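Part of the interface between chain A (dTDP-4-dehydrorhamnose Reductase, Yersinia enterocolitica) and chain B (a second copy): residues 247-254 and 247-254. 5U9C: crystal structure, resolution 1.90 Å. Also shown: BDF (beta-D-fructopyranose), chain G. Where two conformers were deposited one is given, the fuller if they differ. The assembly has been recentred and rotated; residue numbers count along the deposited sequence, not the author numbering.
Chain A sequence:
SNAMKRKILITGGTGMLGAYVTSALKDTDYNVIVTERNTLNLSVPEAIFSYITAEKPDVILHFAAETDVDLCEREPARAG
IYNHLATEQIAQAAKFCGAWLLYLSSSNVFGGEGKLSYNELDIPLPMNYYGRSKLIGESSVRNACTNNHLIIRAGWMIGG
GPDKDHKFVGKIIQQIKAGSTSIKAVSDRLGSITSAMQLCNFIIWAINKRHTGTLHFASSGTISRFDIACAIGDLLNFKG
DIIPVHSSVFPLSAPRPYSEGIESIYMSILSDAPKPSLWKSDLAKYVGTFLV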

# COMPACT_ATOMS: atom_id res chain seq x y z
N SER A 247 7.13 -16.69 12.93
CA SER A 247 6.00 -16.33 13.81
C SER A 247 4.72 -17.15 13.55
O SER A 247 3.91 -17.34 14.44
N SER A 248 4.59 -17.66 12.32
CA SER A 248 3.44 -18.48 11.93
C SER A 248 3.26 -19.78 12.75
O SER A 248 2.17 -20.35 12.77
N VAL A 249 4.32 -20.26 13.41
CA VAL A 249 4.18 -21.48 14.22
C VAL A 249 3.47 -21.23 15.56
O VAL A 249 3.11 -22.19 16.24
N PHE A 250 3.30 -19.96 15.93
CA PHE A 250 2.62 -19.57 17.15
C PHE A 250 1.49 -18.62 16.80
O PHE A 250 1.65 -17.40 16.93
N PRO A 251 0.35 -19.15 16.37
CA PRO A 251 -0.75 -18.26 16.03
C PRO A 251 -1.25 -17.44 17.22
O PRO A 251 -1.34 -17.95 18.33
N LEU A 252 -1.59 -16.18 16.96
CA LEU A 252 -2.04 -15.23 17.99
C LEU A 252 -3.17 -14.34 17.45
O LEU A 252 -3.27 -14.10 16.25
N SER A 253 -4.01 -13.86 18.36
CA SER A 253 -5.13 -13.02 18.00
C SER A 253 -4.74 -11.68 17.34
O SER A 253 -5.36 -11.25 16.37
N ALA A 254 -3.71 -11.02 17.85
CA ALA A 254 -3.35 -9.71 17.35
C ALA A 254 -2.25 -9.78 16.32
O ALA A 254 -1.26 -10.48 16.51
N SER B 247 -12.32 -12.29 13.20
CA SER B 247 -11.39 -13.41 13.03
C SER B 247 -10.35 -13.50 14.15
O SER B 247 -9.81 -14.56 14.38
N SER B 248 -10.09 -12.41 14.86
CA SER B 248 -9.15 -12.44 16.01
C SER B 248 -9.52 -13.43 17.13
O SER B 248 -8.67 -13.82 17.94
N VAL B 249 -10.80 -13.75 17.22
CA VAL B 249 -11.31 -14.68 18.23
C VAL B 249 -10.81 -16.12 17.98
O VAL B 249 -10.70 -16.92 18.92
N PHE B 250 -10.47 -16.42 16.73
CA PHE B 250 -9.96 -17.73 16.35
C PHE B 250 -8.60 -17.53 15.69
O PHE B 250 -8.52 -17.43 14.49
N PRO B 251 -7.53 -17.43 16.48
CA PRO B 251 -6.21 -17.23 15.89
C PRO B 251 -5.81 -18.40 15.00
O PRO B 251 -5.98 -19.54 15.41
N LEU B 252 -5.30 -18.11 13.80
CA LEU B 252 -4.86 -19.13 12.86
C LEU B 252 -3.49 -18.77 12.30
O LEU B 252 -3.18 -17.60 12.18
N SER B 253 -2.68 -19.75 11.95
CA SER B 253 -1.33 -19.46 11.41
C SER B 253 -1.32 -18.73 10.07
O SER B 253 -0.50 -17.86 9.84
N ALA B 254 -2.22 -19.09 9.17
CA ALA B 254 -2.20 -18.48 7.83
C ALA B 254 -3.05 -17.22 7.74
O ALA B 254 -4.20 -17.22 8.15

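The same stretch of two copies meets here, and the contact is built almost twofold around two matching serine-to-backbone hydrogen bonds. Ser B253 OG donates to Ser A248 O at 2.7 Å. Ser A253 OG donates to Ser B248 O, also at 2.7 Å. Both donor serines take the m rotamer, with chi1 at -67° in chain A and -63° in chain B. Their CA-to-CB bonds point sideways, and each hydroxyl reaches a carbonyl of the facing chain. Ser A253 OG is also hydrogen-bonded elsewhere in the structure.

The acceptor carbonyls belong to short 3-10 segments, residues 247-249 in each chain. Backbone hydrogen bonds close the turns: Phe A250 N donates to Ser A247 O at 3.1 Å, and Phe B250 N donates to Ser B247 O at 3.1 Å. The side chains of Ser A248 and Ser B248 are p rotamers and point sideways.

Between the two hydrogen bonds lie the prolines. Pro A251 and Pro B251 point toward the opposing stretch, and both rings are C-gamma endo. Pro A251 CB and Pro B251 CB are 4.3 Å apart. Each ring packs closer to backbone: Pro A251 CB is 3.6 Å from Leu B252 C, and Pro B251 CB is 3.6 Å from Leu A252 C. Pro A251 CD also lies 3.7 Å from Ser B253 OG.

Leu A252 and Leu B252 point away, with chi1 m and chi2 t. Their main chains still take part through water 1. This water donates to Leu A252 O at 3.0 Å and accepts from Leu B252 N at 3.1 Å, so it bridges the two backbones.

Phe A250 and Phe B250, both m, also point away and do not touch the other stretch. Beta-D-fructopyranose covers one face of the Phe A250 ring. The closest approach is Phe A250 CZ to BDF C6, 3.4 Å.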

# COMPACT_ATOMS: atom_id res chain seq x y z
CB SER A 247 5.67 -14.83 13.68
OG SER A 247 5.33 -14.54 12.33
CB SER A 248 3.55 -18.88 10.45
OG SER A 248 4.67 -19.73 10.23
CB VAL A 249 5.51 -22.25 14.44
CG1 VAL A 249 6.25 -22.42 13.11
CG2 VAL A 249 6.39 -21.56 15.46
CB PHE A 250 3.58 -18.92 18.15
CG PHE A 250 4.67 -19.84 18.62
CD1 PHE A 250 4.36 -21.04 19.24
CD2 PHE A 250 6.00 -19.48 18.51
CE1 PHE A 250 5.37 -21.90 19.69
CE2 PHE A 250 7.01 -20.32 18.96
CZ PHE A 250 6.69 -21.53 19.54
CB PRO A 251 -1.84 -19.20 15.52
CG PRO A 251 -1.45 -20.56 15.97
CD PRO A 251 0.04 -20.56 16.05
CB LEU A 252 -0.89 -14.34 18.44
CG LEU A 252 0.33 -15.02 19.06
CD1 LEU A 252 1.53 -14.09 19.16
CD2 LEU A 252 -0.01 -15.62 20.41
CB SER A 253 -5.99 -12.75 19.22
OG SER A 253 -6.63 -13.94 19.70
CB ALA A 254 -2.89 -8.81 18.47
CB SER B 247 -10.69 -13.39 11.65
OG SER B 247 -9.82 -12.29 11.56
CB SER B 248 -9.07 -11.04 16.66
OG SER B 248 -10.36 -10.64 17.10
CB VAL B 249 -12.86 -14.56 18.32
CG1 VAL B 249 -13.48 -15.66 19.14
CG2 VAL B 249 -13.23 -13.19 18.92
CB PHE B 250 -10.92 -18.41 15.37
CG PHE B 250 -12.27 -18.70 15.95
CD1 PHE B 250 -12.40 -19.57 17.04
CD2 PHE B 250 -13.43 -18.18 15.37
CE1 PHE B 250 -13.65 -19.86 17.57
CE2 PHE B 250 -14.68 -18.46 15.90
CZ PHE B 250 -14.80 -19.31 17.00
CB PRO B 251 -5.27 -17.19 17.10
CG PRO B 251 -6.07 -17.42 18.30
CD PRO B 251 -7.49 -17.66 17.93
CB LEU B 252 -5.85 -19.22 11.71
CG LEU B 252 -7.30 -19.56 12.04
CD1 LEU B 252 -8.16 -19.36 10.80
CD2 LEU B 252 -7.43 -20.97 12.56
CB SER B 253 -0.54 -20.76 11.24
OG SER B 253 -0.34 -21.40 12.49
CB ALA B 254 -2.66 -19.47 6.79
C1 BDF G . 10.09 -18.52 24.72
C2 BDF G . 9.11 -18.80 23.57
C3 BDF G . 7.85 -17.93 23.67
C4 BDF G . 6.85 -18.31 22.57
C5 BDF G . 6.53 -19.80 22.64
C6 BDF G . 7.83 -20.63 22.60
O1 BDF G . 9.86 -19.40 25.82
O2 BDF G . 9.79 -18.54 22.33
O3 BDF G . 8.15 -16.53 23.55
O4 BDF G . 5.65 -17.55 22.73
O5 BDF G . 5.78 -20.11 23.82
O6 BDF G . 8.73 -20.19 23.63
O HOH W 1 -4.46 -15.11 13.67